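Local coordinates for oxysterol-binding protein homolog 3 (Saccharomyces cerevisiae, PDB 4IC4), which transfers lipids between membranes through the cytosol in a hydrophobic pocket, in directional transport coupled to phosphoinositides, and helps maintain sterol distribution, here represented by its OSBP-related domain, at residues D111-L116 and N291-Y296; R138-K143 and K362-V367; V285-S290 and F298-A303. All blocks are in the same frame, centred on the assembly; numbering follows the deposited sequence.

Contact 1 (D111-L116 and N291-Y296); sequences DKTRTL and NPKKKY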
loop_
_atom_site.group_PDB
_atom_site.type_symbol
_atom_site.label_atom_id
_atom_site.label_comp_id
_atom_site.label_asym_id
_atom_site.label_seq_id
_atom_site.Cartn_x
_atom_site.Cartn_y
_atom_site.Cartn_z
ATOM N N ASP A 111 -14.354 0.935 5.678
ATOM C CA ASP A 111 -14.762 1.015 7.075
ATOM C C ASP A 111 -13.962 2.200 7.602
ATOM O O ASP A 111 -12.731 2.140 7.700
ATOM C CB ASP A 111 -14.380 -0.245 7.853
ATOM C CG ASP A 111 -14.879 -0.212 9.288
ATOM O OD1 ASP A 111 -14.775 0.859 9.921
ATOM O OD2 ASP A 111 -15.368 -1.251 9.784
ATOM N N LYS A 112 -14.663 3.281 7.922
ATOM C CA LYS A 112 -14.032 4.500 8.412
ATOM C C LYS A 112 -13.053 4.295 9.561
ATOM O O LYS A 112 -12.183 5.135 9.794
ATOM C CB LYS A 112 -15.109 5.509 8.823
ATOM C CG LYS A 112 -15.938 6.013 7.653
ATOM C CD LYS A 112 -17.031 6.971 8.104
ATOM C CE LYS A 112 -17.832 7.480 6.916
ATOM N NZ LYS A 112 -18.952 8.371 7.332
ATOM N N THR A 113 -13.187 3.187 10.278
ATOM C CA THR A 113 -12.292 2.911 11.395
ATOM C C THR A 113 -10.832 2.907 10.928
ATOM O O THR A 113 -9.938 3.343 11.653
ATOM C CB THR A 113 -12.620 1.548 12.046
ATOM O OG1 THR A 113 -14.006 1.514 12.412
ATOM C CG2 THR A 113 -11.769 1.327 13.292
ATOM N N ARG A 114 -10.602 2.433 9.707
ATOM C CA ARG A 114 -9.249 2.355 9.155
ATOM C C ARG A 114 -8.564 3.716 9.041
ATOM O O ARG A 114 -7.334 3.801 9.054
ATOM C CB ARG A 114 -9.286 1.681 7.770
ATOM C CG ARG A 114 -7.913 1.312 7.193
ATOM C CD ARG A 114 -7.287 0.147 7.956
ATOM N NE ARG A 114 -5.863 -0.010 7.655
ATOM C CZ ARG A 114 -5.364 -0.734 6.655
ATOM N NH1 ARG A 114 -6.158 -1.399 5.827
ATOM N NH2 ARG A 114 -4.049 -0.791 6.486
ATOM N N THR A 115 -9.347 4.787 8.945
ATOM C CA THR A 115 -8.768 6.121 8.813
ATOM C C THR A 115 -8.343 6.768 10.137
ATOM O O THR A 115 -7.778 7.861 10.135
ATOM C CB THR A 115 -9.743 7.085 8.096
ATOM O OG1 THR A 115 -10.864 7.349 8.946
ATOM C CG2 THR A 115 -10.237 6.475 6.786
ATOM N N LEU A 116 -8.594 6.087 11.252
ATOM C CA LEU A 116 -8.261 6.615 12.578
ATOM C C LEU A 116 -6.777 6.549 12.942
ATOM O O LEU A 116 -6.279 7.410 13.672
ATOM C CB LEU A 116 -9.075 5.887 13.649
ATOM C CG LEU A 116 -10.593 6.079 13.596
ATOM C CD1 LEU A 116 -11.264 5.079 14.513
ATOM C CD2 LEU A 116 -10.941 7.501 14.003
ATOM N N ASN A 291 -15.977 -8.128 13.350
ATOM C CA ASN A 291 -16.027 -6.991 14.268
ATOM C C ASN A 291 -14.915 -5.998 13.939
ATOM O O ASN A 291 -14.111 -5.643 14.802
ATOM C CB ASN A 291 -15.867 -7.488 15.706
ATOM C CG ASN A 291 -16.883 -8.549 16.066
ATOM O OD1 ASN A 291 -16.535 -9.613 16.579
ATOM N ND2 ASN A 291 -18.151 -8.266 15.795
ATOM N N PRO A 292 -14.870 -5.525 12.686
ATOM C CA PRO A 292 -13.858 -4.577 12.209
ATOM C C PRO A 292 -13.704 -3.269 12.975
ATOM O O PRO A 292 -12.623 -2.683 12.988
ATOM C CB PRO A 292 -14.256 -4.353 10.752
ATOM C CG PRO A 292 -15.748 -4.537 10.782
ATOM C CD PRO A 292 -15.890 -5.760 11.645
ATOM N N LYS A 293 -14.774 -2.809 13.612
ATOM C CA LYS A 293 -14.713 -1.562 14.360
ATOM C C LYS A 293 -13.708 -1.674 15.500
ATOM O O LYS A 293 -13.098 -0.684 15.904
ATOM C CB LYS A 293 -16.094 -1.210 14.920
ATOM C CG LYS A 293 -16.137 0.124 15.641
ATOM C CD LYS A 293 -17.551 0.481 16.071
ATOM C CE LYS A 293 -17.596 1.866 16.696
ATOM N NZ LYS A 293 -18.982 2.271 17.057
ATOM N N LYS A 294 -13.531 -2.892 16.001
ATOM C CA LYS A 294 -12.617 -3.136 17.108
ATOM C C LYS A 294 -11.250 -3.603 16.631
ATOM O O LYS A 294 -10.361 -3.857 17.443
ATOM C CB LYS A 294 -13.204 -4.192 18.043
ATOM C CG LYS A 294 -14.578 -3.838 18.594
ATOM C CD LYS A 294 -15.112 -4.946 19.481
ATOM C CE LYS A 294 -16.478 -4.589 20.039
ATOM N NZ LYS A 294 -16.435 -3.325 20.825
ATOM N N LYS A 295 -11.085 -3.711 15.315
ATOM C CA LYS A 295 -9.828 -4.176 14.744
ATOM C C LYS A 295 -9.278 -3.294 13.622
ATOM O O LYS A 295 -8.871 -3.796 12.569
ATOM C CB LYS A 295 -9.997 -5.613 14.247
ATOM C CG LYS A 295 -10.455 -6.585 15.326
ATOM C CD LYS A 295 -10.694 -7.978 14.761
ATOM C CE LYS A 295 -11.304 -8.897 15.809
ATOM N NZ LYS A 295 -12.587 -8.352 16.321
ATOM N N TYR A 296 -9.283 -1.983 13.848
ATOM C CA TYR A 296 -8.743 -1.018 12.892
ATOM C C TYR A 296 -9.414 -0.995 11.520
ATOM O O TYR A 296 -8.910 -0.350 10.603
ATOM C CB TYR A 296 -7.246 -1.284 12.689
ATOM C CG TYR A 296 -6.432 -1.313 13.963
ATOM C CD1 TYR A 296 -6.023 -0.130 14.575
ATOM C CD2 TYR A 296 -6.080 -2.522 14.557
ATOM C CE1 TYR A 296 -5.282 -0.145 15.750
ATOM C CE2 TYR A 296 -5.338 -2.552 15.742
ATOM C CZ TYR A 296 -4.944 -1.357 16.327
ATOM O OH TYR A 296 -4.209 -1.365 17.488
#
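Tyr-296, Thr-113 and Asp-111 bury the most surface where two short 3-10 segments meet, yet no hydrogen bond joins the two sides. The methyl of Thr-113 does most of the touching. With chi1 at -54°, CG2 stands anti to the backbone N and faces the other backbone. Thr-113 CG2 lies 3.6 Å from Lys-293 O and 3.8 Å from Tyr-296 C. The extended side chain of Lys-293 crosses Thr-113 near its base, and then its end leads away.

Tyr-296 takes part through its backbone. Its ring turns from the contact toward Pro-68 and Phe-298. Its carbonyl oxygen sits against Arg-114, and Arg-114 CA approaches Tyr-296 O to 3.1 Å in a CA-H...O contact. The guanidinium of Arg-114 has other partners, the salt bridges to Glu-67 and Glu-77.

Asp-111 sets the stage for Thr-113. Its CG is anti to the backbone N (chi1 -176°), and OD1 turns back over its own segment. Asp-111 OD1 takes Thr-113 N at 2.8 Å on its anti lone pair, which makes an Asx turn. The hydroxyl Thr-113 OG1 donates to the same Asp-111 OD1 at 2.7 Å, from above the carboxylate plane. Two bonds thus grip one oxygen, and the one from the hydroxyl holds the threonine rotamer. The other oxygen, Asp-111 OD2, lies 3.4 Å from Pro-292 CB. An alanine here would remove both bonds and the touch on Pro-292, and would probably let Thr-113 turn its methyl off the opposite backbone.

The contact joins the loop after helix 94-104 to the loop after strand 281-284 in the OSBP-related domain. The polar atoms of Asp-111 and Thr-113 bond within their own segment, so what acts across the contact is packing and one CA-H...O contact.

Contact 2 (R138-K143 and K362-V367); sequences RLISEK and KYFEKV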
loop_
_atom_site.group_PDB
_atom_site.type_symbol
_atom_site.label_atom_id
_atom_site.label_comp_id
_atom_site.label_asym_id
_atom_site.label_seq_id
_atom_site.Cartn_x
_atom_site.Cartn_y
_atom_site.Cartn_z
ATOM N N ARG A 138 4.532 -12.916 -6.026
ATOM C CA ARG A 138 5.408 -12.671 -4.898
ATOM C C ARG A 138 5.801 -11.213 -5.007
ATOM O O ARG A 138 5.901 -10.660 -6.104
ATOM C CB ARG A 138 6.648 -13.559 -4.938
ATOM C CG ARG A 138 7.594 -13.273 -6.080
ATOM C CD ARG A 138 8.750 -14.247 -6.048
ATOM N NE ARG A 138 9.747 -13.951 -7.068
ATOM C CZ ARG A 138 10.758 -14.758 -7.367
ATOM N NH1 ARG A 138 10.899 -15.908 -6.723
ATOM N NH2 ARG A 138 11.629 -14.412 -8.305
ATOM N N LEU A 139 6.017 -10.592 -3.861
ATOM C CA LEU A 139 6.377 -9.194 -3.828
ATOM C C LEU A 139 7.507 -8.968 -2.844
ATOM O O LEU A 139 7.596 -9.648 -1.821
ATOM C CB LEU A 139 5.145 -8.382 -3.410
ATOM C CG LEU A 139 5.227 -6.908 -3.012
ATOM C CD1 LEU A 139 3.824 -6.305 -3.087
ATOM C CD2 LEU A 139 5.798 -6.756 -1.607
ATOM N N ILE A 140 8.400 -8.045 -3.181
ATOM C CA ILE A 140 9.469 -7.665 -2.272
ATOM C C ILE A 140 9.478 -6.136 -2.250
ATOM O O ILE A 140 9.248 -5.487 -3.272
ATOM C CB ILE A 140 10.861 -8.207 -2.699
ATOM C CG1 ILE A 140 11.916 -7.745 -1.687
ATOM C CG2 ILE A 140 11.232 -7.716 -4.087
ATOM C CD1 ILE A 140 11.658 -8.203 -0.262
ATOM N N SER A 141 9.698 -5.564 -1.073
ATOM C CA SER A 141 9.737 -4.119 -0.925
ATOM C C SER A 141 10.823 -3.735 0.071
ATOM O O SER A 141 11.212 -4.537 0.925
ATOM C CB SER A 141 8.376 -3.592 -0.456
ATOM O OG SER A 141 8.014 -4.097 0.819
ATOM N N GLU A 142 11.305 -2.505 -0.042
ATOM C CA GLU A 142 12.362 -2.018 0.831
ATOM C C GLU A 142 12.293 -0.500 0.950
ATOM O O GLU A 142 11.950 0.188 -0.011
ATOM C CB GLU A 142 13.721 -2.442 0.247
ATOM C CG GLU A 142 14.944 -2.010 1.041
ATOM C CD GLU A 142 16.239 -2.665 0.552
ATOM O OE1 GLU A 142 16.368 -2.933 -0.661
ATOM O OE2 GLU A 142 17.139 -2.899 1.386
ATOM N N LYS A 143 12.579 0.025 2.137
ATOM C CA LYS A 143 12.613 1.475 2.290
ATOM C C LYS A 143 14.019 1.835 1.821
ATOM O O LYS A 143 15.005 1.457 2.461
ATOM C CB LYS A 143 12.422 1.897 3.743
ATOM C CG LYS A 143 12.447 3.410 3.907
ATOM C CD LYS A 143 12.130 3.826 5.322
ATOM C CE LYS A 143 12.154 5.340 5.457
ATOM N NZ LYS A 143 11.796 5.766 6.839
ATOM N N LYS A 362 19.587 -2.905 0.072
ATOM C CA LYS A 362 20.260 -4.027 -0.574
ATOM C C LYS A 362 19.648 -4.641 -1.826
ATOM O O LYS A 362 20.368 -5.226 -2.637
ATOM C CB LYS A 362 20.417 -5.163 0.438
ATOM C CG LYS A 362 21.016 -4.778 1.781
ATOM C CD LYS A 362 22.480 -4.413 1.651
ATOM C CE LYS A 362 23.164 -4.381 3.009
ATOM N NZ LYS A 362 22.600 -3.368 3.942
ATOM N N TYR A 363 18.337 -4.512 -1.995
ATOM C CA TYR A 363 17.664 -5.184 -3.105
ATOM C C TYR A 363 17.188 -4.343 -4.275
ATOM O O TYR A 363 16.667 -4.875 -5.260
ATOM C CB TYR A 363 16.512 -5.998 -2.511
ATOM C CG TYR A 363 16.979 -6.751 -1.286
ATOM C CD1 TYR A 363 17.981 -7.717 -1.386
ATOM C CD2 TYR A 363 16.513 -6.418 -0.012
ATOM C CE1 TYR A 363 18.516 -8.326 -0.256
ATOM C CE2 TYR A 363 17.040 -7.025 1.133
ATOM C CZ TYR A 363 18.044 -7.975 0.999
ATOM O OH TYR A 363 18.590 -8.558 2.115
ATOM N N PHE A 364 17.378 -3.036 -4.168
ATOM C CA PHE A 364 16.978 -2.108 -5.215
ATOM C C PHE A 364 18.123 -1.144 -5.467
ATOM O O PHE A 364 18.887 -0.829 -4.554
ATOM C CB PHE A 364 15.743 -1.314 -4.777
ATOM C CG PHE A 364 14.505 -2.146 -4.642
ATOM C CD1 PHE A 364 13.618 -2.270 -5.704
ATOM C CD2 PHE A 364 14.235 -2.825 -3.459
ATOM C CE1 PHE A 364 12.480 -3.062 -5.591
ATOM C CE2 PHE A 364 13.097 -3.622 -3.339
ATOM C CZ PHE A 364 12.220 -3.740 -4.407
ATOM N N GLU A 365 18.232 -0.681 -6.707
ATOM C CA GLU A 365 19.271 0.267 -7.081
ATOM C C GLU A 365 18.608 1.484 -7.715
ATOM O O GLU A 365 17.589 1.362 -8.392
ATOM C CB GLU A 365 20.255 -0.378 -8.061
ATOM C CG GLU A 365 19.636 -0.819 -9.375
ATOM C CD GLU A 365 20.639 -1.511 -10.278
ATOM O OE1 GLU A 365 20.273 -1.862 -11.418
ATOM O OE2 GLU A 365 21.794 -1.706 -9.841
ATOM N N LYS A 366 19.188 2.657 -7.488
ATOM C CA LYS A 366 18.639 3.891 -8.031
ATOM C C LYS A 366 19.029 4.033 -9.498
ATOM O O LYS A 366 20.210 3.998 -9.839
ATOM C CB LYS A 366 19.156 5.083 -7.222
ATOM C CG LYS A 366 18.424 6.387 -7.494
ATOM C CD LYS A 366 18.846 7.466 -6.509
ATOM C CE LYS A 366 18.029 8.735 -6.695
ATOM N NZ LYS A 366 18.378 9.769 -5.681
ATOM N N VAL A 367 18.029 4.182 -10.362
ATOM C CA VAL A 367 18.267 4.322 -11.794
ATOM C C VAL A 367 18.131 5.773 -12.244
ATOM O O VAL A 367 18.656 6.161 -13.290
ATOM C CB VAL A 367 17.288 3.445 -12.606
ATOM C CG1 VAL A 367 17.550 3.604 -14.098
ATOM C CG2 VAL A 367 17.443 1.991 -12.200
#
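The ring of Phe-364 meets strand 138-143 with its edge. Two oxygens lie there, near the ring plane: Glu-142 OE1, 3.5 Å from Phe-364 CD2, and Ile-140 O, 3.6 Å from Phe-364 CZ. The ring of Tyr-363 has Lys-362 CB over the centre of one face. Glu-142 OE1 comes to this ring obliquely, 3.5 Å from Tyr-363 CD2. The planes of the carboxylate and the tyrosine ring are 24° apart.

Glu-142 carries the contact. Its CG is anti to the backbone N (chi1 180°) and the chain stays extended, so the carboxylate reaches straight across to the other segment. There it grips two successive backbone N-H groups. Tyr-363 N donates to Glu-142 OE1 at 2.9 Å, and Lys-362 N donates to Glu-142 OE2 at 2.8 Å. Both bonds are nearly straight, and both oxygens use the syn lone pair. This two-pronged grip fixes the rotation of the carboxylate. Two N-H donors on a buried acid are consistent with an ionised glutamate. The ammonium of Lys-362 does not meet it; Lys-362 NZ bonds to Glu-360 O instead. Glu-142 CB packs on Phe-364 CD2 and CE2, and Ile-140 CG2 touches the far end of that ring, 4.1 Å from Phe-364 CZ.

Segment 138-143 belongs to strand 137-145 of the beta barrel, paired antiparallel with strands 127-132 and 150-157. Strand 364-367 does not pair with strand 138-143. The two cross at 67°, and strand 364-368 pairs with strand 371-374. Phe-364 packs between the two sets of strands, on Ala-152 and Phe-154 of strand 150-157 and on Trp-372 of its own hairpin. Tyr-363 makes an edge-to-face stack with Tyr-381 at the start of helix 381-386.

Contact 3 (V285-S290 and F298-A303); sequences VGDLVS and FTKFTA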
loop_
_atom_site.group_PDB
_atom_site.type_symbol
_atom_site.label_atom_id
_atom_site.label_comp_id
_atom_site.label_asym_id
_atom_site.label_seq_id
_atom_site.Cartn_x
_atom_site.Cartn_y
_atom_site.Cartn_z
ATOM N N VAL A 285 -15.496 -5.927 -3.617
ATOM C CA VAL A 285 -14.655 -5.992 -2.429
ATOM C C VAL A 285 -14.712 -7.377 -1.799
ATOM O O VAL A 285 -15.662 -8.136 -2.009
ATOM C CB VAL A 285 -15.078 -4.952 -1.359
ATOM C CG1 VAL A 285 -14.933 -3.541 -1.917
ATOM C CG2 VAL A 285 -16.509 -5.207 -0.908
ATOM N N GLY A 286 -13.673 -7.701 -1.038
ATOM C CA GLY A 286 -13.615 -8.977 -0.357
ATOM C C GLY A 286 -14.182 -8.816 1.040
ATOM O O GLY A 286 -15.086 -8.011 1.267
ATOM N N ASP A 287 -13.633 -9.564 1.987
ATOM C CA ASP A 287 -14.115 -9.501 3.358
ATOM C C ASP A 287 -13.223 -8.715 4.305
ATOM O O ASP A 287 -12.018 -8.572 4.088
ATOM C CB ASP A 287 -14.281 -10.911 3.926
ATOM C CG ASP A 287 -15.217 -11.771 3.098
ATOM O OD1 ASP A 287 -16.300 -11.283 2.725
ATOM O OD2 ASP A 287 -14.869 -12.938 2.830
ATOM N N LEU A 288 -13.845 -8.202 5.359
ATOM C CA LEU A 288 -13.140 -7.490 6.410
ATOM C C LEU A 288 -13.071 -8.509 7.536
ATOM O O LEU A 288 -13.771 -9.525 7.502
ATOM C CB LEU A 288 -13.940 -6.275 6.883
ATOM C CG LEU A 288 -14.144 -5.132 5.887
ATOM C CD1 LEU A 288 -14.933 -4.015 6.551
ATOM C CD2 LEU A 288 -12.792 -4.619 5.409
ATOM N N VAL A 289 -12.219 -8.266 8.522
ATOM C CA VAL A 289 -12.146 -9.179 9.657
ATOM C C VAL A 289 -13.455 -9.040 10.428
ATOM O O VAL A 289 -14.210 -8.086 10.223
ATOM C CB VAL A 289 -10.989 -8.822 10.615
ATOM C CG1 VAL A 289 -9.658 -9.042 9.919
ATOM C CG2 VAL A 289 -11.116 -7.368 11.078
ATOM N N SER A 290 -13.724 -9.993 11.309
ATOM C CA SER A 290 -14.937 -9.946 12.113
ATOM C C SER A 290 -14.844 -8.774 13.087
ATOM O O SER A 290 -13.757 -8.458 13.586
ATOM C CB SER A 290 -15.105 -11.256 12.884
ATOM O OG SER A 290 -14.005 -11.486 13.746
ATOM N N PHE A 298 -9.545 -3.368 9.523
ATOM C CA PHE A 298 -8.711 -4.215 8.664
ATOM C C PHE A 298 -9.486 -5.171 7.765
ATOM O O PHE A 298 -10.551 -5.668 8.140
ATOM C CB PHE A 298 -7.801 -5.102 9.523
ATOM C CG PHE A 298 -6.477 -4.488 9.893
ATOM C CD1 PHE A 298 -6.261 -3.113 9.842
ATOM C CD2 PHE A 298 -5.450 -5.312 10.351
ATOM C CE1 PHE A 298 -5.039 -2.571 10.248
ATOM C CE2 PHE A 298 -4.235 -4.781 10.757
ATOM C CZ PHE A 298 -4.028 -3.412 10.706
ATOM N N THR A 299 -8.938 -5.439 6.583
ATOM C CA THR A 299 -9.528 -6.433 5.694
ATOM C C THR A 299 -8.839 -7.726 6.128
ATOM O O THR A 299 -7.883 -7.694 6.913
ATOM C CB THR A 299 -9.185 -6.212 4.195
ATOM O OG1 THR A 299 -7.805 -6.527 3.957
ATOM C CG2 THR A 299 -9.462 -4.777 3.782
ATOM N N LYS A 300 -9.316 -8.864 5.643
ATOM C CA LYS A 300 -8.664 -10.114 5.991
ATOM C C LYS A 300 -7.240 -10.073 5.448
ATOM O O LYS A 300 -6.314 -10.566 6.084
ATOM C CB LYS A 300 -9.427 -11.306 5.412
ATOM C CG LYS A 300 -10.693 -11.615 6.182
ATOM C CD LYS A 300 -11.421 -12.821 5.620
ATOM C CE LYS A 300 -12.667 -13.121 6.437
ATOM N NZ LYS A 300 -13.409 -14.292 5.896
ATOM N N PHE A 301 -7.068 -9.460 4.279
ATOM C CA PHE A 301 -5.747 -9.355 3.663
ATOM C C PHE A 301 -4.824 -8.536 4.574
ATOM O O PHE A 301 -3.669 -8.903 4.791
ATOM C CB PHE A 301 -5.859 -8.689 2.285
ATOM C CG PHE A 301 -4.594 -8.757 1.462
ATOM C CD1 PHE A 301 -4.245 -9.923 0.785
ATOM C CD2 PHE A 301 -3.763 -7.647 1.347
ATOM C CE1 PHE A 301 -3.092 -9.982 0.002
ATOM C CE2 PHE A 301 -2.603 -7.699 0.560
ATOM C CZ PHE A 301 -2.272 -8.866 -0.110
ATOM N N THR A 302 -5.335 -7.432 5.113
ATOM C CA THR A 302 -4.527 -6.599 6.001
ATOM C C THR A 302 -4.092 -7.402 7.223
ATOM O O THR A 302 -2.936 -7.349 7.640
ATOM C CB THR A 302 -5.310 -5.381 6.528
ATOM O OG1 THR A 302 -6.077 -4.800 5.469
ATOM C CG2 THR A 302 -4.342 -4.337 7.088
ATOM N N ALA A 303 -5.037 -8.140 7.799
ATOM C CA ALA A 303 -4.772 -8.942 8.983
ATOM C C ALA A 303 -3.728 -10.024 8.752
ATOM O O ALA A 303 -3.080 -10.483 9.695
ATOM C CB ALA A 303 -6.073 -9.567 9.481
HETATM O O HOH W 1 -9.270 -9.192 2.313
#
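The two methyls of Val-289 go to different partners. With chi1 at -66°, CG1 stands anti to the carbonyl carbon and reaches the helix. Val-289 CG1 touches Ala-303 CB at 3.6 Å. The other methyl takes the crowded position between the backbone N and the carbonyl carbon, and Val-289 CG2 lies 3.4 Å from Phe-298 O. Leu-288 also has CG anti to the carbonyl carbon. Its CB points away, but CD1 continues the chain (chi2 -179°), which turns the other branch back toward segment 298-303: Leu-288 CD2 meets Thr-299 CG2 at 3.7 Å.

The backbones meet in a single beta bridge between Leu-288 and Thr-299. Val-289 N donates to Phe-298 O at 3.1 Å, and Lys-300 N to Asp-287 O at 3.1 Å. In each bond the donor sits above the carbonyl plane. The bridge lies just where helix 300-305 begins, and Thr-299 holds the N-cap position. Thr-302 turns its hydroxyl back, so that Thr-299 N donates to Thr-302 OG1 at 3.1 Å, a bond from the N-cap residue to the side chain three residues on. Thr-302 OG1 also bonds to Glu-77.

The ring of Phe-298 (chi1 -88°) leads away from the loop. The methyl Thr-302 CG2 sits over the centre of one face of that ring. At the more exposed side, Lys-300 is extended beyond CG and runs side by side with Asp-287. Lys-300 CE packs on Asp-287 CB at 3.7 Å, and the tips, Asp-287 OD2 and Lys-300 NZ, form a long salt bridge of 3.7 Å.

Contacts 1 and 3 lie on the same side of the chain's centre and touch each other, with centres about 10 Å apart. Both involve the chain that follows strand 281-284: contact 1 joins it to the loop after helix 94-104, contact 3 to the start of helix 300-305. Lys-295 NZ of contact 1 probably bonds to Ser-290 O of contact 3. Contact 2 lies on the opposite side, about 30 Å from contact 1 between centres. It is buried, while contacts 1 and 3 are partly exposed. Contact 2 uses a buried carboxylate on backbone N-H groups. Contact 3 uses backbone bonds, with a long salt bridge beside them. Contact 1 has packing and one CA-H...O contact.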